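Local atomic coordinates of aminotransferase (Streptomyces pactum, PDB entry 4ZM4), a protein that belongs to the class-III aminotransferases, a family of pyridoxal-5'-phosphate-dependent proteins, and binds pyridoxal-5'-phosphate where its two subunits meet. Residues G90-L95 with G309-N314; H97-R102 with A317-V322. The protein carries 1 engineered substitution. One frame throughout, in Å; residues are numbered along the deposited sequence.

Overall arrangement
The two contacts are neighbours, their centres about 11 Å apart, on the same side of the chain's centre. Their segments alternate along the chain: 90-95, 97-102, then, more than 200 residues later, 309-314 and 317-322. Contact 1 joins two loops, and contact 2 joins the first turns of the helices that follow them, 98-110 and 315-329. The same pair of chain regions is thus held together twice, once through loops and once through helices. They meet where Gly-313 O lies 3.6 Å from Leu-318 CD1. Both contacts also touch the second subunit, and contact 1 reaches a pyridoxal-5'-phosphate that is hydrogen-bonded by both subunits.

Contact 1: residues G90-L95 with G309-N314. With PLP (pyridoxal-5'-phosphate), chain G.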
loop_
_atom_site.group_PDB
_atom_site.type_symbol
_atom_site.label_atom_id
_atom_site.label_comp_id
_atom_site.label_asym_id
_atom_site.label_seq_id
_atom_site.Cartn_x
_atom_site.Cartn_y
_atom_site.Cartn_z
ATOM N N GLY B 90 -13.678 5.141 14.997
ATOM C CA GLY B 90 -13.801 5.202 13.503
ATOM C C GLY B 90 -12.408 5.289 12.891
ATOM O O GLY B 90 -11.722 6.324 13.048
ATOM N N HIS B 91 -11.973 4.213 12.218
ATOM C CA HIS B 91 -10.615 4.152 11.695
ATOM C C HIS B 91 -10.524 4.407 10.204
ATOM O O HIS B 91 -9.443 4.696 9.710
ATOM C CB HIS B 91 -9.918 2.847 12.042
ATOM C CG HIS B 91 -10.613 1.616 11.553
ATOM N ND1 HIS B 91 -11.750 1.102 12.147
ATOM C CD2 HIS B 91 -10.303 0.764 10.552
ATOM C CE1 HIS B 91 -12.121 0.004 11.519
ATOM N NE2 HIS B 91 -11.266 -0.219 10.540
ATOM N N MET B 92 -11.662 4.378 9.501
ATOM C CA MET B 92 -11.664 4.442 8.045
ATOM C C MET B 92 -13.054 4.827 7.554
ATOM O O MET B 92 -13.927 3.996 7.471
ATOM C CB MET B 92 -11.247 3.083 7.502
ATOM C CG MET B 92 -10.527 3.117 6.161
ATOM S SD MET B 92 -11.642 3.564 4.860
ATOM C CE MET B 92 -11.005 2.585 3.504
ATOM N N THR B 93 -13.248 6.092 7.228
ATOM C CA THR B 93 -14.495 6.580 6.609
ATOM C C THR B 93 -14.323 7.140 5.185
ATOM O O THR B 93 -15.302 7.315 4.486
ATOM C CB THR B 93 -15.091 7.744 7.416
ATOM O OG1 THR B 93 -14.209 8.888 7.323
ATOM C CG2 THR B 93 -15.293 7.308 8.888
ATOM N N GLY B 94 -13.093 7.437 4.783
ATOM C CA GLY B 94 -12.838 7.980 3.441
ATOM C C GLY B 94 -13.042 9.475 3.313
ATOM O O GLY B 94 -12.793 10.040 2.271
ATOM N N LEU B 95 -13.472 10.096 4.400
ATOM C CA LEU B 95 -13.819 11.519 4.445
ATOM C C LEU B 95 -12.700 12.276 5.133
ATOM O O LEU B 95 -11.927 11.686 5.875
ATOM C CB LEU B 95 -15.143 11.710 5.233
ATOM C CG LEU B 95 -16.367 11.097 4.558
ATOM C CD1 LEU B 95 -17.506 10.832 5.503
ATOM C CD2 LEU B 95 -16.834 11.998 3.424
ATOM N N GLY B 309 -6.284 5.816 -3.744
ATOM C CA GLY B 309 -6.185 4.683 -2.846
ATOM C C GLY B 309 -7.198 4.873 -1.739
ATOM O O GLY B 309 -7.120 5.822 -0.967
ATOM N N VAL B 310 -8.156 3.967 -1.681
ATOM C CA VAL B 310 -9.273 4.110 -0.779
ATOM C C VAL B 310 -8.796 4.256 0.675
ATOM O O VAL B 310 -9.430 4.965 1.452
ATOM C CB VAL B 310 -10.267 2.908 -0.948
ATOM C CG1 VAL B 310 -9.826 1.711 -0.124
ATOM C CG2 VAL B 310 -11.665 3.301 -0.546
ATOM N N TYR B 311 -7.697 3.581 1.033
ATOM C CA TYR B 311 -7.155 3.602 2.411
ATOM C C TYR B 311 -6.192 4.753 2.674
ATOM O O TYR B 311 -5.661 4.887 3.779
ATOM C CB TYR B 311 -6.386 2.297 2.710
ATOM C CG TYR B 311 -7.163 1.019 2.614
ATOM C CD1 TYR B 311 -8.254 0.775 3.456
ATOM C CD2 TYR B 311 -6.800 0.033 1.720
ATOM C CE1 TYR B 311 -8.991 -0.392 3.368
ATOM C CE2 TYR B 311 -7.518 -1.145 1.636
ATOM C CZ TYR B 311 -8.595 -1.359 2.465
ATOM O OH TYR B 311 -9.302 -2.542 2.375
ATOM N N ALA B 312 -5.887 5.523 1.654
ATOM C CA ALA B 312 -4.858 6.505 1.794
ATOM C C ALA B 312 -5.313 7.504 2.847
ATOM O O ALA B 312 -6.402 8.028 2.759
ATOM C CB ALA B 312 -4.548 7.174 0.464
ATOM N N GLY B 313 -4.443 7.775 3.820
ATOM C CA GLY B 313 -4.733 8.783 4.821
ATOM C C GLY B 313 -5.880 8.374 5.747
ATOM O O GLY B 313 -6.593 9.216 6.215
ATOM N N ASN B 314 -6.085 7.079 5.963
ATOM C CA ASN B 314 -7.164 6.658 6.841
ATOM C C ASN B 314 -6.870 7.104 8.263
ATOM O O ASN B 314 -5.736 7.437 8.610
ATOM C CB ASN B 314 -7.398 5.121 6.755
ATOM C CG ASN B 314 -6.217 4.312 7.255
ATOM O OD1 ASN B 314 -6.074 4.058 8.472
ATOM N ND2 ASN B 314 -5.372 3.862 6.331
HETATM N N1 PLP G . -10.449 -2.703 -7.262
HETATM C C2 PLP G . -11.700 -2.237 -7.158
HETATM C C2A PLP G . -12.776 -3.093 -7.721
HETATM C C3 PLP G . -11.995 -0.951 -6.475
HETATM O O3 PLP G . -13.279 -0.498 -6.366
HETATM C C4 PLP G . -10.853 -0.167 -5.907
HETATM C C4A PLP G . -11.112 1.188 -5.331
HETATM O O4A PLP G . -12.204 1.780 -5.582
HETATM C C5 PLP G . -9.512 -0.815 -6.104
HETATM C C6 PLP G . -9.401 -2.027 -6.788
HETATM C C5A PLP G . -8.212 -0.238 -5.626
HETATM O O4P PLP G . -7.910 -0.611 -4.257
HETATM P P PLP G . -7.213 0.576 -3.381
HETATM O O1P PLP G . -5.899 0.812 -4.165
HETATM O O2P PLP G . -7.029 0.009 -1.993
HETATM O O3P PLP G . -8.088 1.805 -3.496
#
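Met-92 reaches from the loop that follows helix 77-89 into the loop that precedes helix 315-329. Its CB leaves the backbone across the other segment rather than straight at it, with CG anti to the backbone N (chi1 -150°). CG lies 3.8 Å from Asn-314 CB, which itself rests against His-91 O. Bends at chi2 and chi3 then carry SD onward and set CE against two residues, 3.3 Å from Tyr-311 CD1 and 3.5 Å from Val-310 O, with Val-310 CG1 also close. A long, unbranched, flexible chain suits this winding path, and the tyrosine ring is met obliquely. Two successive beta turns shape the receiving loop, type I from Gly-309 to Ala-312 and type II from Tyr-311 to Asn-314. Tyr-311 O is gripped twice by Asn-314, through its backbone N and through ND2 at 2.8 Å, the latter lying in the carbonyl plane. With OD1 capping Ala-317 N, the asparagine amide uses both its ends to fasten the turn to the helix start. Val-310 CG1 sits over the centre of the Tyr-311 ring, 3.8 Å above its plane. At the far end Val-310 N gives PLP O3P a nearly straight hydrogen bond of 2.8 Å (174°); Gly-123, Thr-124 and Asn-223 of the second subunit are hydrogen-bonded to the same pyridoxal-5'-phosphate. Tyr-311 OH is hydrogen-bonded to Ser-278 and Arg-279 of that subunit.

Contact 2: residues H97-R102 with A317-V322; sequences HELDAR and ALRAVV
A capping box starts helix 98-110, and the first turns of that helix pack against helix 315-329, the two segment axes approaching to 9.1 Å and crossing at 37°. Leu-99, aimed at the partner helix, carries much of the contact. Its two methyls lie along one side of the Arg-319 chain, which it crosses obliquely, CD1 near Arg-319 CB and CD2 3.9 Å from Arg-319 CD. The arginine supplies only its aliphatic part here, because its guanidinium goes to Gln-86 and Asp-85 of helix 77-89. In the capping box, Leu-99 N donates to His-97 ND1 at 3.2 Å, nearly straight (173°) and in the imidazole plane, while His-97 N donates to Asp-100 OD2 at 3.1 Å from above the carboxylate plane. A carboxylate in the first turn would also be favoured by the helix dipole. Its other oxygen, Asp-100 OD1, has no polar partner in the model and lies buried 3.3 Å from Leu-318 CD1. One turn further on, Val-322 turns CG2 to Arg-102 CB at 3.9 Å. The bent Arg-102 chain crosses the valine at about a right angle, bringing NH1 to 3.4 Å from Val-322 CG1 at the exposed margin, where a charged end can remain in solvent.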
loop_
_atom_site.group_PDB
_atom_site.type_symbol
_atom_site.label_atom_id
_atom_site.label_comp_id
_atom_site.label_asym_id
_atom_site.label_seq_id
_atom_site.Cartn_x
_atom_site.Cartn_y
_atom_site.Cartn_z
ATOM N N HIS B 97 -10.943 14.418 8.004
ATOM C CA HIS B 97 -11.053 14.112 9.405
ATOM C C HIS B 97 -10.216 15.130 10.120
ATOM O O HIS B 97 -9.274 15.640 9.540
ATOM C CB HIS B 97 -10.478 12.707 9.671
ATOM C CG HIS B 97 -10.817 12.138 11.018
ATOM N ND1 HIS B 97 -10.171 12.515 12.175
ATOM C CD2 HIS B 97 -11.714 11.189 11.388
ATOM C CE1 HIS B 97 -10.655 11.837 13.205
ATOM N NE2 HIS B 97 -11.581 11.012 12.750
ATOM N N GLU B 98 -10.548 15.429 11.375
ATOM C CA GLU B 98 -9.751 16.374 12.186
ATOM C C GLU B 98 -8.255 16.043 12.280
ATOM O O GLU B 98 -7.434 16.945 12.430
ATOM C CB GLU B 98 -10.306 16.487 13.598
ATOM C CG GLU B 98 -11.596 17.242 13.648
ATOM C CD GLU B 98 -12.001 17.625 15.049
ATOM O OE1 GLU B 98 -12.322 16.694 15.833
ATOM O OE2 GLU B 98 -12.042 18.863 15.325
ATOM N N LEU B 99 -7.904 14.760 12.234
ATOM C CA LEU B 99 -6.505 14.327 12.330
ATOM C C LEU B 99 -5.664 14.804 11.131
ATOM O O LEU B 99 -4.490 15.098 11.293
ATOM C CB LEU B 99 -6.418 12.794 12.432
ATOM C CG LEU B 99 -6.903 12.171 13.732
ATOM C CD1 LEU B 99 -7.129 10.684 13.568
ATOM C CD2 LEU B 99 -5.917 12.446 14.851
ATOM N N ASP B 100 -6.277 14.862 9.954
ATOM C CA ASP B 100 -5.559 15.142 8.703
ATOM C C ASP B 100 -4.685 16.395 8.819
ATOM O O ASP B 100 -3.509 16.347 8.499
ATOM C CB ASP B 100 -6.533 15.284 7.515
ATOM C CG ASP B 100 -7.406 14.043 7.302
ATOM O OD1 ASP B 100 -7.246 13.044 8.018
ATOM O OD2 ASP B 100 -8.313 14.076 6.445
ATOM N N ALA B 101 -5.226 17.457 9.419
ATOM C CA ALA B 101 -4.444 18.687 9.670
ATOM C C ALA B 101 -3.300 18.496 10.685
ATOM O O ALA B 101 -2.225 19.098 10.547
ATOM C CB ALA B 101 -5.358 19.839 10.111
ATOM N N ARG B 102 -3.545 17.682 11.700
ATOM C CA ARG B 102 -2.531 17.435 12.741
ATOM C C ARG B 102 -1.376 16.594 12.179
ATOM O O ARG B 102 -0.216 16.927 12.404
ATOM C CB ARG B 102 -3.143 16.763 13.957
ATOM C CG ARG B 102 -4.292 17.523 14.597
ATOM C CD ARG B 102 -4.012 17.806 16.088
ATOM N NE ARG B 102 -2.628 18.243 16.327
ATOM C CZ ARG B 102 -1.629 17.577 16.951
ATOM N NH1 ARG B 102 -1.793 16.374 17.503
ATOM N NH2 ARG B 102 -0.429 18.151 17.022
ATOM N N ALA B 317 -4.173 5.187 10.402
ATOM C CA ALA B 317 -2.835 5.526 9.906
ATOM C C ALA B 317 -2.382 6.923 10.343
ATOM O O ALA B 317 -1.251 7.094 10.812
ATOM C CB ALA B 317 -2.774 5.439 8.378
ATOM N N LEU B 318 -3.247 7.912 10.203
ATOM C CA LEU B 318 -2.896 9.279 10.609
ATOM C C LEU B 318 -2.849 9.472 12.141
ATOM O O LEU B 318 -2.033 10.245 12.646
ATOM C CB LEU B 318 -3.805 10.307 9.929
ATOM C CG LEU B 318 -3.733 10.248 8.400
ATOM C CD1 LEU B 318 -4.348 11.506 7.787
ATOM C CD2 LEU B 318 -2.305 10.069 7.884
ATOM N N ARG B 319 -3.630 8.705 12.887
ATOM C CA ARG B 319 -3.436 8.664 14.341
ATOM C C ARG B 319 -2.025 8.159 14.682
ATOM O O ARG B 319 -1.348 8.683 15.584
ATOM C CB ARG B 319 -4.520 7.797 15.000
ATOM C CG ARG B 319 -4.591 7.914 16.518
ATOM C CD ARG B 319 -5.065 9.289 16.983
ATOM N NE ARG B 319 -5.028 9.378 18.432
ATOM C CZ ARG B 319 -6.003 8.988 19.239
ATOM N NH1 ARG B 319 -7.141 8.506 18.770
ATOM N NH2 ARG B 319 -5.842 9.081 20.537
ATOM N N ALA B 320 -1.571 7.119 13.974
ATOM C CA ALA B 320 -0.230 6.601 14.204
ATOM C C ALA B 320 0.839 7.668 13.885
ATOM O O ALA B 320 1.820 7.781 14.594
ATOM C CB ALA B 320 0.002 5.333 13.386
ATOM N N VAL B 321 0.645 8.431 12.810
ATOM C CA VAL B 321 1.609 9.464 12.446
ATOM C C VAL B 321 1.627 10.509 13.546
ATOM O O VAL B 321 2.698 10.920 13.993
ATOM C CB VAL B 321 1.302 10.118 11.072
ATOM C CG1 VAL B 321 2.158 11.343 10.811
ATOM C CG2 VAL B 321 1.508 9.120 9.935
ATOM N N VAL B 322 0.453 10.920 14.002
ATOM C CA VAL B 322 0.340 11.938 15.060
ATOM C C VAL B 322 0.987 11.500 16.371
ATOM O O VAL B 322 1.737 12.246 16.994
ATOM C CB VAL B 322 -1.139 12.317 15.287
ATOM C CG1 VAL B 322 -1.325 13.079 16.615
ATOM C CG2 VAL B 322 -1.657 13.134 14.100
#